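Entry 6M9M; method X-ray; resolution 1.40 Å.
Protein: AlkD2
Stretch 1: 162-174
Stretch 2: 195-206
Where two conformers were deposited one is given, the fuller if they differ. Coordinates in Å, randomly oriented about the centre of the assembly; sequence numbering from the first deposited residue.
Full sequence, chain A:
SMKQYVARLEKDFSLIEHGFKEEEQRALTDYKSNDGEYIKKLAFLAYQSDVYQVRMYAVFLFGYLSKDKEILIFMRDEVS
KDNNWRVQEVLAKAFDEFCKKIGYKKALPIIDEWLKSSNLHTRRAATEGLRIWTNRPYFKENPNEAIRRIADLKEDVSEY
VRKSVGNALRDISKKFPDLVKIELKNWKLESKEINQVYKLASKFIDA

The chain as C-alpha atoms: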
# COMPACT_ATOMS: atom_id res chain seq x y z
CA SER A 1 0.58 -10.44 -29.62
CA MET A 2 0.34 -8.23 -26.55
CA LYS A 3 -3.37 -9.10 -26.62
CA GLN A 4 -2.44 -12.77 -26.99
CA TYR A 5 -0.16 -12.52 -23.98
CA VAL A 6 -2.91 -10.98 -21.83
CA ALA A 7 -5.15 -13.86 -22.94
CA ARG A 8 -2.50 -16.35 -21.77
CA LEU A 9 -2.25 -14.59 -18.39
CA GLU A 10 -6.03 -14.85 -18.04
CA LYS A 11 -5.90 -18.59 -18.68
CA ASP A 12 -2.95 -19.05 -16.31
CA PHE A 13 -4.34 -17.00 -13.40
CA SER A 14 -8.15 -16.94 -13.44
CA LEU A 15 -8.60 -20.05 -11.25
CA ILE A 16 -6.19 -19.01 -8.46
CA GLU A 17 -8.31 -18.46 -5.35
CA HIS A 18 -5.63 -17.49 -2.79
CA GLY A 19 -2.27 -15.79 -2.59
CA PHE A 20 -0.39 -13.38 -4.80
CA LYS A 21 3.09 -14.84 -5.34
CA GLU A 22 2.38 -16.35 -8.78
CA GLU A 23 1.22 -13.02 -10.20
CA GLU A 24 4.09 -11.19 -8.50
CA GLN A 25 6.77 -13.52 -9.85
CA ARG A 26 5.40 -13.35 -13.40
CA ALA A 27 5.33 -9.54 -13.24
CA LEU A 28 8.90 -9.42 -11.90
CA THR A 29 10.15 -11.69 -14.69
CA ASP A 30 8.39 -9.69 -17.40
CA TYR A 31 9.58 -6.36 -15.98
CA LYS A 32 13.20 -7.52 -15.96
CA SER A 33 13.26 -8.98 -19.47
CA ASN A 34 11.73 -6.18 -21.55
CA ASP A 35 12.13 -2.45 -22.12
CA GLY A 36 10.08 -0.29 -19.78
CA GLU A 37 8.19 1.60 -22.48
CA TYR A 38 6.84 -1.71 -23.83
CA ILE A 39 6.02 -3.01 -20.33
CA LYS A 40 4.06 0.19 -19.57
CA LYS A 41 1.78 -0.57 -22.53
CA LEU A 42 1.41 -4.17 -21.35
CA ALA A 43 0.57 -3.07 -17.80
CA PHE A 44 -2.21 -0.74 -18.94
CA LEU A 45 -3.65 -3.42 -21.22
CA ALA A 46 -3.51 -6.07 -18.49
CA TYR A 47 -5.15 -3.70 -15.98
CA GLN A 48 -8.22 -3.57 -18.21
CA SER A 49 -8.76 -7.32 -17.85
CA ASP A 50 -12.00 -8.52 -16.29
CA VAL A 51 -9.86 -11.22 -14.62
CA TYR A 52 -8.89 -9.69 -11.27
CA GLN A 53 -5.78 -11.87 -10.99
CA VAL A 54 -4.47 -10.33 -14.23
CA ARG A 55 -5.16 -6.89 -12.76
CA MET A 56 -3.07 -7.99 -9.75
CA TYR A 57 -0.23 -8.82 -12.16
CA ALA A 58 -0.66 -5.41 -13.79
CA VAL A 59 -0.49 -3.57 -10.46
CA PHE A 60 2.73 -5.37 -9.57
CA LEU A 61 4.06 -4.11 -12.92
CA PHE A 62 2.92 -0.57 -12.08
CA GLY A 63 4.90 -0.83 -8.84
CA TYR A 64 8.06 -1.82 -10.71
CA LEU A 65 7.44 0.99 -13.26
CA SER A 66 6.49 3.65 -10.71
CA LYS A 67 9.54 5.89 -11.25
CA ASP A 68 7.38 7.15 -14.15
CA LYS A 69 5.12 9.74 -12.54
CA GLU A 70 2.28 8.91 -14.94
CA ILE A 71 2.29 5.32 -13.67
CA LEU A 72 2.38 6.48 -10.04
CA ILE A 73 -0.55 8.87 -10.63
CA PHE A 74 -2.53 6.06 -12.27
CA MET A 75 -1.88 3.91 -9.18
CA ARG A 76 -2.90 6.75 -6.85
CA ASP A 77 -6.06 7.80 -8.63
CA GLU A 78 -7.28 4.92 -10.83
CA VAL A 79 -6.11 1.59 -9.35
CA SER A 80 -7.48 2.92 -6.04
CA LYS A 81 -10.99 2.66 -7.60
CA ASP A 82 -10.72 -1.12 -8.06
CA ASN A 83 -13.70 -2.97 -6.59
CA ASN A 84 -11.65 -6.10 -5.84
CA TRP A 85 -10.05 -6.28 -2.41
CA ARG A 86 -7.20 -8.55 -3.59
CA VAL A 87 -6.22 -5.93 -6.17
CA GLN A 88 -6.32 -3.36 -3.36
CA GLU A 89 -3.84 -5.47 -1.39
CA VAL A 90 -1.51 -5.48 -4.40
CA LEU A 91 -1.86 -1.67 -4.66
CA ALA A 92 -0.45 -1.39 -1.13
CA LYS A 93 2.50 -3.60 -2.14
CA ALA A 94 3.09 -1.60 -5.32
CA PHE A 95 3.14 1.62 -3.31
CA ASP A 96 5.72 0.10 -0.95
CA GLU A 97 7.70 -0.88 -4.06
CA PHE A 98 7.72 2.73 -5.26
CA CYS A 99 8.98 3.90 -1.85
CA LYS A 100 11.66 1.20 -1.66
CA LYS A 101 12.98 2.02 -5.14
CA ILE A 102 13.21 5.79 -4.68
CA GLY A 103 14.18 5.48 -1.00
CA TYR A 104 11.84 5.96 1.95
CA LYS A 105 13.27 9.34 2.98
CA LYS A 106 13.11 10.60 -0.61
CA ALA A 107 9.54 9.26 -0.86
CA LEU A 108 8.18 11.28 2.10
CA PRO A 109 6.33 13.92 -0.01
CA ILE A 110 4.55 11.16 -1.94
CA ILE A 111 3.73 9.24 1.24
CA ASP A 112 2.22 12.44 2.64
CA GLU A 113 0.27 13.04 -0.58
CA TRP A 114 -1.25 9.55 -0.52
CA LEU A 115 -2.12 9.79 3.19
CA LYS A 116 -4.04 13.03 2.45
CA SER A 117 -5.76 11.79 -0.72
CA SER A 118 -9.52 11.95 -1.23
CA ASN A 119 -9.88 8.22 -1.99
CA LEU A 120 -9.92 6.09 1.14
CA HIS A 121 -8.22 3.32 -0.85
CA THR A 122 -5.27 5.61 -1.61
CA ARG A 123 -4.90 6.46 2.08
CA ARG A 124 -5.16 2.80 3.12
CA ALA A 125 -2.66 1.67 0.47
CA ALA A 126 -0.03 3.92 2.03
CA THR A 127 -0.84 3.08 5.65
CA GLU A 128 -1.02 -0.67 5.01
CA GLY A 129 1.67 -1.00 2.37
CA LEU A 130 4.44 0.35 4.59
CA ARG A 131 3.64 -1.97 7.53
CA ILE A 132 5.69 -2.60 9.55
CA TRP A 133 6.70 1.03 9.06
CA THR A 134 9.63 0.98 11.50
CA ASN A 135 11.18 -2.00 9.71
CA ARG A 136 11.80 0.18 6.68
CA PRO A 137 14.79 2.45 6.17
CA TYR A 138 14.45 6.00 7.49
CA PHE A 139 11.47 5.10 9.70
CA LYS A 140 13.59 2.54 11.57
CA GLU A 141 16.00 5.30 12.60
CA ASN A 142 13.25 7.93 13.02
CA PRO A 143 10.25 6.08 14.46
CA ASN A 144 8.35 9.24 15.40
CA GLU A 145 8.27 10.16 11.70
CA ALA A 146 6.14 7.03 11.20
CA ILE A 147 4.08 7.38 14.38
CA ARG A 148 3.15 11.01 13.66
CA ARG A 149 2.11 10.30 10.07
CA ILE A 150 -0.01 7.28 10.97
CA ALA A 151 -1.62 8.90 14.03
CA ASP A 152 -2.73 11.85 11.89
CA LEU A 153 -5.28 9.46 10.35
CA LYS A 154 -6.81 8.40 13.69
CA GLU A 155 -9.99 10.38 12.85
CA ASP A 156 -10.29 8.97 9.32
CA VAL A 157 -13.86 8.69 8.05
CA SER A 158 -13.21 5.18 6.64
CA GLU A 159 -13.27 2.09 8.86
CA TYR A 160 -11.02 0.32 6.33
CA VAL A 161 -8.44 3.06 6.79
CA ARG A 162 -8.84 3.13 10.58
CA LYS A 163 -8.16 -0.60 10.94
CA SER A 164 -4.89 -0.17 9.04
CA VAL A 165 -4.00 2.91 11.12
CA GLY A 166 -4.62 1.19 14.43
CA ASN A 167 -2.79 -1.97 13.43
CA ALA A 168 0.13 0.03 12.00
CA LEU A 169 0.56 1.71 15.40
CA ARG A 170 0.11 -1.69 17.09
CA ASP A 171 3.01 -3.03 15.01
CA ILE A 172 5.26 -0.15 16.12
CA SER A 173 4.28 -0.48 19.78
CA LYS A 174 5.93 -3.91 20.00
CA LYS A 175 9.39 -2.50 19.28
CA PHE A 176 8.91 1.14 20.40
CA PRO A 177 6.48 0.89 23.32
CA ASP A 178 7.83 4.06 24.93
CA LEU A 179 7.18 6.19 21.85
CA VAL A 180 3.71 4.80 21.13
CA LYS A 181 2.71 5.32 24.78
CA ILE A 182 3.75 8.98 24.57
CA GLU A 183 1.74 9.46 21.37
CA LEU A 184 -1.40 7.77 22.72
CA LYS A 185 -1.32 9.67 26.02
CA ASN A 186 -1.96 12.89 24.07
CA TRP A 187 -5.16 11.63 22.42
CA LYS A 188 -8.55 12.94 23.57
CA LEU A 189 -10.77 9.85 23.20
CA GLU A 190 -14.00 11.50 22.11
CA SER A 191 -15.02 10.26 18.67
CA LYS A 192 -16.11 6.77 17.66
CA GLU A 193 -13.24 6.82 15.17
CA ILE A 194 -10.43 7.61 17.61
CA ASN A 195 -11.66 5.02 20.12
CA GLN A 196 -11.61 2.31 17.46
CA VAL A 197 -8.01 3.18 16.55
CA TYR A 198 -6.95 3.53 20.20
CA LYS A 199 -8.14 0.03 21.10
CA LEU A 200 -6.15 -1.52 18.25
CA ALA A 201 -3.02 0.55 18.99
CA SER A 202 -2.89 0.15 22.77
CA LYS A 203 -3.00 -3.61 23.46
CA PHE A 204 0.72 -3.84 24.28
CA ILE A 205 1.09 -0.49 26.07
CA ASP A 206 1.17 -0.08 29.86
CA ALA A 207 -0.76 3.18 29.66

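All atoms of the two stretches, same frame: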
# COMPACT_ATOMS: atom_id res chain seq x y z
N ARG A 162 -9.11 3.12 9.14
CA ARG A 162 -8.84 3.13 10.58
C ARG A 162 -8.27 1.81 11.08
O ARG A 162 -7.44 1.80 11.99
CB ARG A 162 -10.09 3.50 11.38
CG ARG A 162 -10.57 4.91 11.18
CD ARG A 162 -11.60 5.33 12.22
NE ARG A 162 -12.78 4.47 12.26
CZ ARG A 162 -13.86 4.60 11.49
NH1 ARG A 162 -13.94 5.55 10.58
NH2 ARG A 162 -14.89 3.77 11.65
N LYS A 163 -8.72 0.68 10.52
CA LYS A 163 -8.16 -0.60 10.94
C LYS A 163 -6.69 -0.68 10.59
O LYS A 163 -5.88 -1.16 11.39
CB LYS A 163 -8.94 -1.74 10.30
CG LYS A 163 -10.34 -1.89 10.89
CD LYS A 163 -11.10 -3.04 10.28
CE LYS A 163 -12.39 -3.31 11.04
NZ LYS A 163 -13.17 -4.42 10.44
N SER A 164 -6.30 -0.19 9.42
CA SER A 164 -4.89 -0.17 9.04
C SER A 164 -4.09 0.78 9.92
O SER A 164 -2.98 0.46 10.34
CB SER A 164 -4.81 0.20 7.56
OG SER A 164 -3.50 0.19 7.09
N VAL A 165 -4.66 1.94 10.24
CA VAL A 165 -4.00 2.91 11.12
C VAL A 165 -3.75 2.31 12.49
O VAL A 165 -2.64 2.36 13.02
CB VAL A 165 -4.88 4.18 11.22
CG1 VAL A 165 -4.38 5.12 12.30
CG2 VAL A 165 -4.93 4.90 9.89
N GLY A 166 -4.79 1.75 13.10
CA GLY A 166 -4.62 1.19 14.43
C GLY A 166 -3.65 0.04 14.47
O GLY A 166 -2.83 -0.07 15.39
N ASN A 167 -3.72 -0.85 13.48
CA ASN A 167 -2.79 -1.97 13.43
C ASN A 167 -1.37 -1.54 13.08
O ASN A 167 -0.42 -2.17 13.55
CB ASN A 167 -3.32 -3.04 12.49
CG ASN A 167 -4.46 -3.83 13.11
OD1 ASN A 167 -4.37 -4.25 14.25
ND2 ASN A 167 -5.55 -3.97 12.38
N ALA A 168 -1.21 -0.47 12.29
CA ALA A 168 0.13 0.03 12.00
C ALA A 168 0.80 0.58 13.26
O ALA A 168 2.00 0.39 13.47
CB ALA A 168 0.09 1.06 10.89
N LEU A 169 0.02 1.25 14.12
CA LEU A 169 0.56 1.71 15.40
C LEU A 169 0.80 0.53 16.33
O LEU A 169 1.79 0.52 17.08
CB LEU A 169 -0.39 2.72 16.04
CG LEU A 169 -0.53 4.07 15.34
CD1 LEU A 169 -1.68 4.86 15.93
CD2 LEU A 169 0.75 4.89 15.43
N ARG A 170 -0.08 -0.47 16.31
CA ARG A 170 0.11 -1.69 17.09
C ARG A 170 1.42 -2.37 16.73
O ARG A 170 2.17 -2.80 17.62
CB ARG A 170 -1.08 -2.62 16.86
CG ARG A 170 -1.19 -3.82 17.77
CD ARG A 170 -2.33 -4.70 17.29
NE ARG A 170 -2.67 -5.88 18.07
CZ ARG A 170 -3.72 -5.98 18.89
NH1 ARG A 170 -3.97 -7.13 19.48
NH2 ARG A 170 -4.50 -4.93 19.13
N ASP A 171 1.73 -2.46 15.43
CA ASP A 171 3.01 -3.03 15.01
C ASP A 171 4.17 -2.30 15.71
O ASP A 171 5.10 -2.92 16.26
CB ASP A 171 3.28 -2.80 13.51
CG ASP A 171 2.31 -3.47 12.55
OD1 ASP A 171 1.73 -4.53 12.82
OD2 ASP A 171 2.22 -2.92 11.42
N ILE A 172 4.15 -0.97 15.63
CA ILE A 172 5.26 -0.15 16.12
C ILE A 172 5.38 -0.28 17.63
O ILE A 172 6.50 -0.26 18.16
CB ILE A 172 5.06 1.31 15.65
CG1 ILE A 172 5.13 1.39 14.13
CG2 ILE A 172 6.11 2.23 16.26
CD1 ILE A 172 4.67 2.72 13.57
N SER A 173 4.26 -0.42 18.33
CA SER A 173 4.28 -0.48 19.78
C SER A 173 5.07 -1.66 20.32
O SER A 173 5.53 -1.60 21.46
CB SER A 173 2.85 -0.57 20.32
OG SER A 173 2.32 -1.88 20.15
N LYS A 174 5.24 -2.72 19.52
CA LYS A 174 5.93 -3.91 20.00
C LYS A 174 7.43 -3.69 20.08
O LYS A 174 8.10 -4.32 20.90
CB LYS A 174 5.61 -5.10 19.10
CG LYS A 174 4.14 -5.47 19.18
CD LYS A 174 3.71 -6.29 17.99
CE LYS A 174 2.23 -6.56 18.01
NZ LYS A 174 1.73 -7.31 16.84
N ASN A 195 -11.60 6.13 19.17
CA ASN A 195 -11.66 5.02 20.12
C ASN A 195 -11.41 3.69 19.43
O ASN A 195 -10.75 2.81 20.00
CB ASN A 195 -12.99 5.04 20.87
CG ASN A 195 -12.94 5.95 22.06
OD1 ASN A 195 -12.26 5.67 23.04
ND2 ASN A 195 -13.63 7.08 21.97
N GLN A 196 -11.89 3.53 18.20
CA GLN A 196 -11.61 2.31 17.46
C GLN A 196 -10.10 2.15 17.24
O GLN A 196 -9.53 1.06 17.44
CB GLN A 196 -12.35 2.35 16.12
CG GLN A 196 -12.04 1.16 15.27
CD GLN A 196 -12.94 1.03 14.08
OE1 GLN A 196 -13.36 2.04 13.49
NE2 GLN A 196 -13.27 -0.20 13.72
N VAL A 197 -9.44 3.22 16.81
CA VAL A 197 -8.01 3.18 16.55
C VAL A 197 -7.25 2.96 17.85
O VAL A 197 -6.29 2.17 17.89
CB VAL A 197 -7.59 4.48 15.85
CG1 VAL A 197 -6.07 4.55 15.71
CG2 VAL A 197 -8.25 4.60 14.47
N TYR A 198 -7.64 3.66 18.92
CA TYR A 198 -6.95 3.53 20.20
C TYR A 198 -6.96 2.10 20.70
O TYR A 198 -5.93 1.60 21.19
CB TYR A 198 -7.59 4.47 21.22
CG TYR A 198 -6.90 4.44 22.56
CD1 TYR A 198 -5.84 5.29 22.82
CD2 TYR A 198 -7.30 3.57 23.56
CE1 TYR A 198 -5.19 5.28 24.05
CE2 TYR A 198 -6.67 3.56 24.80
CZ TYR A 198 -5.60 4.41 25.04
OH TYR A 198 -4.96 4.42 26.26
N LYS A 199 -8.10 1.41 20.61
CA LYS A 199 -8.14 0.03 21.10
C LYS A 199 -7.16 -0.85 20.34
O LYS A 199 -6.45 -1.66 20.96
CB LYS A 199 -9.55 -0.54 20.98
CG LYS A 199 -10.52 -0.00 22.00
CD LYS A 199 -11.90 -0.66 21.82
CE LYS A 199 -12.88 -0.24 22.89
NZ LYS A 199 -13.23 1.20 22.77
N LEU A 200 -7.08 -0.71 19.02
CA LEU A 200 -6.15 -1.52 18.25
C LEU A 200 -4.71 -1.19 18.63
O LEU A 200 -3.87 -2.09 18.75
CB LEU A 200 -6.34 -1.27 16.76
CG LEU A 200 -7.62 -1.85 16.16
CD1 LEU A 200 -7.88 -1.30 14.77
CD2 LEU A 200 -7.57 -3.37 16.09
N ALA A 201 -4.40 0.09 18.81
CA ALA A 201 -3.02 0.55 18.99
C ALA A 201 -2.46 0.30 20.38
O ALA A 201 -1.23 0.31 20.53
CB ALA A 201 -2.94 2.04 18.67
N SER A 202 -3.31 0.07 21.38
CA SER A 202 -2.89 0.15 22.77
C SER A 202 -2.77 -1.19 23.49
O SER A 202 -2.44 -1.22 24.68
CB SER A 202 -3.87 1.04 23.56
OG SER A 202 -5.17 0.46 23.57
N LYS A 203 -2.98 -2.31 22.79
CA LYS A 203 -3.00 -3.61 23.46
C LYS A 203 -1.72 -3.90 24.24
O LYS A 203 -1.76 -4.52 25.31
CB LYS A 203 -3.25 -4.71 22.42
CG LYS A 203 -3.14 -6.14 22.96
CD LYS A 203 -4.14 -6.42 24.04
CE LYS A 203 -4.30 -7.92 24.29
NZ LYS A 203 -3.03 -8.62 24.62
N PHE A 204 -0.57 -3.50 23.70
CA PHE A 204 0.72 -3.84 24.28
C PHE A 204 1.38 -2.67 25.00
O PHE A 204 2.59 -2.69 25.23
CB PHE A 204 1.63 -4.46 23.23
CG PHE A 204 1.03 -5.67 22.58
CD1 PHE A 204 0.90 -6.86 23.30
CD2 PHE A 204 0.55 -5.63 21.29
CE1 PHE A 204 0.31 -7.98 22.73
CE2 PHE A 204 -0.02 -6.74 20.72
CZ PHE A 204 -0.14 -7.91 21.43
N ILE A 205 0.60 -1.68 25.40
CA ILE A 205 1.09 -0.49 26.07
C ILE A 205 0.59 -0.51 27.51
O ILE A 205 -0.60 -0.73 27.76
CB ILE A 205 0.62 0.79 25.35
CG1 ILE A 205 1.20 0.86 23.93
CG2 ILE A 205 1.01 2.02 26.15
CD1 ILE A 205 2.71 0.80 23.88
N ASP A 206 1.50 -0.27 28.44
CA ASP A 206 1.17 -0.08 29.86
C ASP A 206 0.86 1.40 30.04
O ASP A 206 1.71 2.20 30.43
CB ASP A 206 2.34 -0.54 30.72
CG ASP A 206 2.04 -0.49 32.20
OD1 ASP A 206 0.94 -0.93 32.60
OD2 ASP A 206 2.92 -0.04 32.95
O HOH W 1 -0.09 -1.95 21.40
O HOH W 2 5.00 -2.97 23.96

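Helix 162-174 and helix 195-201 run in nearly the same direction, their axes crossing at -29° and closing to 7.5 Å. Each of the closest backbone pairings has one small member: G166 CA lies 4.5 Å from V197 CA, and A201 CA lies 4.3 Å from R170 CA. An ideal CB on G166 would stand only 2.7 Å from L200 CB, a clash, so the absent side chain is what admits L200 at this spacing; G166 C packs 3.8 Å from L200 CB. In the second stretch, S202 to I205 form a type I turn.

Along the seam, V165 CG1 meets V197 CG1 at 3.8 Å, and L169 CB meets A201 CB at 3.7 Å. Arginines add directional bonds beside this apolar packing. R162 offers NE and NH2 to Q196 OE1, at 2.8 and 3.0 Å, with the acceptor near the guanidinium plane. R170, extended through chi3, carries NH2 to the backbone L200 O, 2.9 Å away, while K203 CB covers one guanidinium face.

Around the turn, water links S173 to A201 and F204: one molecule donates to S173 OG and A201 O and accepts from F204 N, while another donates to S173 O and F204 O. S173 OG also donates to R170 O (2.7 Å).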